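Local atomic coordinates of heavy-metal chelation domain-containing protein (PDB entry 3NPG), a protein that is of unknown function but belongs to the DUF364 family of putative heavy-metal chelation proteins. Residues 25-29 with 80-84; 45-49 with 198-202. All coordinates share one frame. Residues are numbered along the deposited sequence.

Contact 1 (25-29 with 80-84)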
loop_
_atom_site.group_PDB
_atom_site.type_symbol
_atom_site.label_atom_id
_atom_site.label_comp_id
_atom_site.label_asym_id
_atom_site.label_seq_id
_atom_site.Cartn_x
_atom_site.Cartn_y
_atom_site.Cartn_z
ATOM N N ASP A 25 -18.146 8.316 -26.182
ATOM C CA ASP A 25 -18.217 7.485 -24.982
ATOM C C ASP A 25 -16.947 7.681 -24.138
ATOM O O ASP A 25 -15.958 8.234 -24.627
ATOM C CB ASP A 25 -18.395 5.991 -25.364
ATOM C CG ASP A 25 -19.076 5.141 -24.289
ATOM O OD1 ASP A 25 -19.563 5.719 -23.289
ATOM O OD2 ASP A 25 -19.162 3.906 -24.475
ATOM N N PHE A 26 -16.989 7.257 -22.861
ATOM C CA PHE A 26 -15.851 7.365 -21.939
ATOM C C PHE A 26 -15.987 6.337 -20.819
ATOM O O PHE A 26 -17.063 5.753 -20.645
ATOM C CB PHE A 26 -15.759 8.789 -21.350
ATOM C CG PHE A 26 -16.948 9.180 -20.502
ATOM C CD1 PHE A 26 -18.094 9.707 -21.085
ATOM C CD2 PHE A 26 -16.920 9.025 -19.123
ATOM C CE1 PHE A 26 -19.202 10.039 -20.306
ATOM C CE2 PHE A 26 -18.026 9.371 -18.345
ATOM C CZ PHE A 26 -19.161 9.875 -18.941
ATOM N N SER A 27 -14.907 6.132 -20.034
ATOM C CA SER A 27 -14.925 5.211 -18.898
ATOM C C SER A 27 -13.683 5.378 -18.036
ATOM O O SER A 27 -12.565 5.217 -18.529
ATOM C CB SER A 27 -15.035 3.762 -19.377
ATOM O OG SER A 27 -15.040 2.852 -18.289
ATOM N N PHE A 28 -13.874 5.678 -16.734
ATOM C CA PHE A 28 -12.778 5.690 -15.771
ATOM C C PHE A 28 -12.565 4.241 -15.306
ATOM O O PHE A 28 -13.196 3.796 -14.349
ATOM C CB PHE A 28 -13.108 6.620 -14.577
ATOM C CG PHE A 28 -12.024 6.691 -13.521
ATOM C CD1 PHE A 28 -10.860 7.415 -13.743
ATOM C CD2 PHE A 28 -12.191 6.077 -12.287
ATOM C CE1 PHE A 28 -9.861 7.477 -12.772
ATOM C CE2 PHE A 28 -11.195 6.143 -11.317
ATOM C CZ PHE A 28 -10.038 6.844 -11.564
ATOM N N GLY A 29 -11.818 3.478 -16.097
ATOM C CA GLY A 29 -11.649 2.051 -15.859
ATOM C C GLY A 29 -10.218 1.584 -15.782
ATOM O O GLY A 29 -9.290 2.384 -15.894
ATOM N N ILE A 80 -9.463 11.409 -10.515
ATOM C CA ILE A 80 -10.482 10.888 -11.440
ATOM C C ILE A 80 -10.771 11.913 -12.546
ATOM O O ILE A 80 -10.809 11.552 -13.729
ATOM C CB ILE A 80 -11.780 10.467 -10.684
ATOM C CG1 ILE A 80 -11.464 9.478 -9.537
ATOM C CG2 ILE A 80 -12.814 9.882 -11.658
ATOM C CD1 ILE A 80 -12.617 9.196 -8.619
ATOM N N GLU A 81 -10.914 13.200 -12.163
ATOM C CA GLU A 81 -11.155 14.288 -13.109
ATOM C C GLU A 81 -9.922 14.547 -13.999
ATOM O O GLU A 81 -10.081 14.847 -15.182
ATOM C CB GLU A 81 -11.573 15.563 -12.371
ATOM C CG GLU A 81 -12.932 15.458 -11.700
ATOM C CD GLU A 81 -13.326 16.659 -10.856
ATOM O OE1 GLU A 81 -12.648 17.709 -10.953
ATOM O OE2 GLU A 81 -14.319 16.548 -10.098
ATOM N N ARG A 82 -8.690 14.413 -13.429
ATOM C CA ARG A 82 -7.436 14.576 -14.185
ATOM C C ARG A 82 -7.281 13.479 -15.230
ATOM O O ARG A 82 -6.955 13.771 -16.386
ATOM C CB ARG A 82 -6.217 14.550 -13.249
ATOM C CG ARG A 82 -5.914 15.865 -12.586
ATOM C CD ARG A 82 -4.427 16.009 -12.260
ATOM N NE ARG A 82 -3.929 14.933 -11.390
ATOM C CZ ARG A 82 -4.048 14.932 -10.061
ATOM N NH1 ARG A 82 -4.692 15.915 -9.444
ATOM N NH2 ARG A 82 -3.552 13.930 -9.345
ATOM N N THR A 83 -7.441 12.197 -14.808
ATOM C CA THR A 83 -7.283 11.039 -15.697
ATOM C C THR A 83 -8.262 11.102 -16.880
ATOM O O THR A 83 -7.845 10.920 -18.024
ATOM C CB THR A 83 -7.380 9.728 -14.903
ATOM O OG1 THR A 83 -6.606 9.850 -13.703
ATOM C CG2 THR A 83 -6.902 8.531 -15.706
ATOM N N LEU A 84 -9.549 11.447 -16.611
ATOM C CA LEU A 84 -10.561 11.611 -17.672
ATOM C C LEU A 84 -10.211 12.799 -18.592
ATOM O O LEU A 84 -10.464 12.743 -19.800
ATOM C CB LEU A 84 -11.964 11.798 -17.066
ATOM C CG LEU A 84 -12.683 10.514 -16.629
ATOM C CD1 LEU A 84 -13.757 10.814 -15.596
ATOM C CD2 LEU A 84 -13.287 9.782 -17.825
#
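Strand 22-27 is an edge strand, within this chain, of a three-stranded antiparallel sheet, and here its end packs against the start of helix 79-96 as a purely apolar sheet-on-helix contact with no hydrogen bond between the two segments. At Asp25 the strand is still paired with its neighbour, through backbone hydrogen bonds to Leu36, and the side chain stays out of reach of the helix. Phe26 points toward the helix, and its CD2 lies 3.9 Å from CD2 of Leu84; the same ring meets Phe70 edge-to-face. Ser27 turns its side chain away, in the alternation expected of a strand, and its hydroxyl is hydrogen-bonded to Ser27 of a second subunit, which also packs against Phe28, Ile80 and Leu84. Phe28 comes next and accounts for most of the area that 25-29 buries against the helix. It is the centre of an inverse gamma turn, closed by a weak hydrogen bond from Gly29 N to Ser27 O at 3.1 Å, and its t rotamer sends the ring across the first turn of the helix, with CZ 3.6 Å from Ile80 CG1. Thr83 CB sits at the edge of that ring, 4.0 Å from Phe28 CE1. Ile80 covers one face in a CH-pi contact, its CG2 3.7 Å from the centroid of the Phe28 ring and 8° off the normal.

Contact 2 (45-49 with 198-202). With ACT (acetate ion), chain E.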
loop_
_atom_site.group_PDB
_atom_site.type_symbol
_atom_site.label_atom_id
_atom_site.label_comp_id
_atom_site.label_asym_id
_atom_site.label_seq_id
_atom_site.Cartn_x
_atom_site.Cartn_y
_atom_site.Cartn_z
ATOM N N LEU A 45 -9.526 7.354 -30.372
ATOM C CA LEU A 45 -9.563 6.877 -28.996
ATOM C C LEU A 45 -8.333 7.330 -28.213
ATOM O O LEU A 45 -7.203 7.034 -28.597
ATOM C CB LEU A 45 -9.704 5.341 -28.960
ATOM C CG LEU A 45 -10.007 4.705 -27.591
ATOM C CD1 LEU A 45 -11.339 5.188 -27.033
ATOM C CD2 LEU A 45 -10.016 3.211 -27.694
ATOM N N GLY A 46 -8.569 8.069 -27.141
ATOM C CA GLY A 46 -7.514 8.528 -26.254
ATOM C C GLY A 46 -7.555 7.808 -24.928
ATOM O O GLY A 46 -8.642 7.528 -24.405
ATOM N N VAL A 47 -6.372 7.459 -24.384
ATOM C CA VAL A 47 -6.290 6.738 -23.114
ATOM C C VAL A 47 -5.382 7.438 -22.118
ATOM O O VAL A 47 -4.493 8.186 -22.513
ATOM C CB VAL A 47 -5.902 5.238 -23.294
ATOM C CG1 VAL A 47 -6.990 4.469 -24.036
ATOM C CG2 VAL A 47 -4.556 5.092 -23.996
ATOM N N ALA A 48 -5.625 7.212 -20.820
ATOM C CA ALA A 48 -4.784 7.728 -19.742
ATOM C C ALA A 48 -4.770 6.721 -18.616
ATOM O O ALA A 48 -5.836 6.292 -18.165
ATOM C CB ALA A 48 -5.316 9.063 -19.247
HETATM N N MSE A 49 -3.566 6.265 -18.212
HETATM C CA MSE A 49 -3.423 5.233 -17.180
HETATM C C MSE A 49 -4.127 5.591 -15.877
HETATM O O MSE A 49 -3.893 6.663 -15.314
HETATM C CB MSE A 49 -1.950 4.907 -16.925
HETATM C CG MSE A 49 -1.755 3.758 -15.959
HETATM SE SE MSE A 49 0.088 3.430 -15.578
HETATM C CE MSE A 49 0.396 2.015 -16.852
ATOM N N PRO A 198 1.088 4.587 -23.303
ATOM C CA PRO A 198 -0.160 5.024 -23.977
ATOM C C PRO A 198 -0.709 6.380 -23.493
ATOM O O PRO A 198 -1.449 7.022 -24.227
ATOM C CB PRO A 198 -1.143 3.880 -23.686
ATOM C CG PRO A 198 -0.289 2.704 -23.395
ATOM C CD PRO A 198 0.940 3.241 -22.714
ATOM N N THR A 199 -0.337 6.822 -22.267
ATOM C CA THR A 199 -0.784 8.128 -21.746
ATOM C C THR A 199 -0.056 9.301 -22.486
ATOM O O THR A 199 -0.498 10.456 -22.416
ATOM C CB THR A 199 -0.621 8.186 -20.201
ATOM O OG1 THR A 199 -1.108 6.969 -19.623
ATOM C CG2 THR A 199 -1.340 9.376 -19.580
ATOM N N GLY A 200 1.003 8.968 -23.228
ATOM C CA GLY A 200 1.769 9.939 -24.003
ATOM C C GLY A 200 1.245 10.137 -25.414
ATOM O O GLY A 200 2.002 10.520 -26.310
ATOM N N GLN A 201 -0.076 9.914 -25.616
ATOM C CA GLN A 201 -0.743 10.065 -26.919
ATOM C C GLN A 201 -0.937 11.533 -27.298
ATOM O O GLN A 201 -1.441 11.820 -28.385
ATOM C CB GLN A 201 -2.105 9.350 -26.908
ATOM C CG GLN A 201 -2.028 7.851 -27.149
ATOM C CD GLN A 201 -3.378 7.188 -26.989
ATOM O OE1 GLN A 201 -4.219 7.617 -26.199
ATOM N NE2 GLN A 201 -3.596 6.101 -27.712
ATOM N N LEU A 202 -0.552 12.466 -26.396
ATOM C CA LEU A 202 -0.726 13.911 -26.616
ATOM C C LEU A 202 0.099 14.438 -27.821
ATOM O O LEU A 202 1.080 13.802 -28.223
ATOM C CB LEU A 202 -0.406 14.714 -25.318
ATOM C CG LEU A 202 1.089 14.922 -24.961
ATOM C CD1 LEU A 202 1.257 16.066 -23.989
ATOM C CD2 LEU A 202 1.695 13.679 -24.385
HETATM C C ACT E . 1.415 4.840 -19.347
HETATM O O ACT E . 1.559 5.999 -19.121
HETATM O OXT ACT E . 0.341 4.459 -19.659
HETATM C CH3 ACT E . 2.587 3.870 -19.211
#
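Two hydrogen bonds join strand 43-49 to the loop that follows strand 192-196, and both pair a backbone amide of the strand with a side-chain oxygen of the loop. Val47 N donates to Gln201 OE1 at 2.8 Å, and Met49 N, of a selenomethionine, donates to Thr199 OG1 at 2.9 Å. Being two residues apart, these amides lie on the same edge of the strand; on the other edge, Gly46 and Ala48 pair with strand 32-38. The loop thus covers the edge of the three-stranded antiparallel sheet with side-chain acceptors, joining it to the mixed, Rossmann-like sheet that contains strand 192-196. Asn90 of helix 79-96 adds a bridge, bonding to both Val47 O and Thr199 O. Val47 CG2 rests 3.6 Å from Pro198 CB in an apolar contact, and Ala48 CB lies 4.0 Å from the methyl CG2 of Thr199. An acetate ion, probably from the crystallisation liquor, lies beside Thr199, whose OG1 is 2.9 Å from acetate O; Tyr32 also hydrogen-bonds it.

Both contacts are buried and involve the three-stranded sheet, but through its two outermost strands within the chain, 22-27 in contact 1 and 43-49 in contact 2. The centre of contact 1 lies about 14 Å from the centre of the chain, that of contact 2 about 6 Å; contact 1 borders a second subunit, whereas no other protein chain touches the segments of contact 2. Their chemistry differs with the elements they join: aromatic and aliphatic side chains meet across a sheet-helix interface in contact 1, whereas contact 2 satisfies strand-edge amides with polar side chains from the second family region. Helix 79-96 connects them, since Thr83 O of contact 1 packs 3.4 Å from Ala48 CB of contact 2.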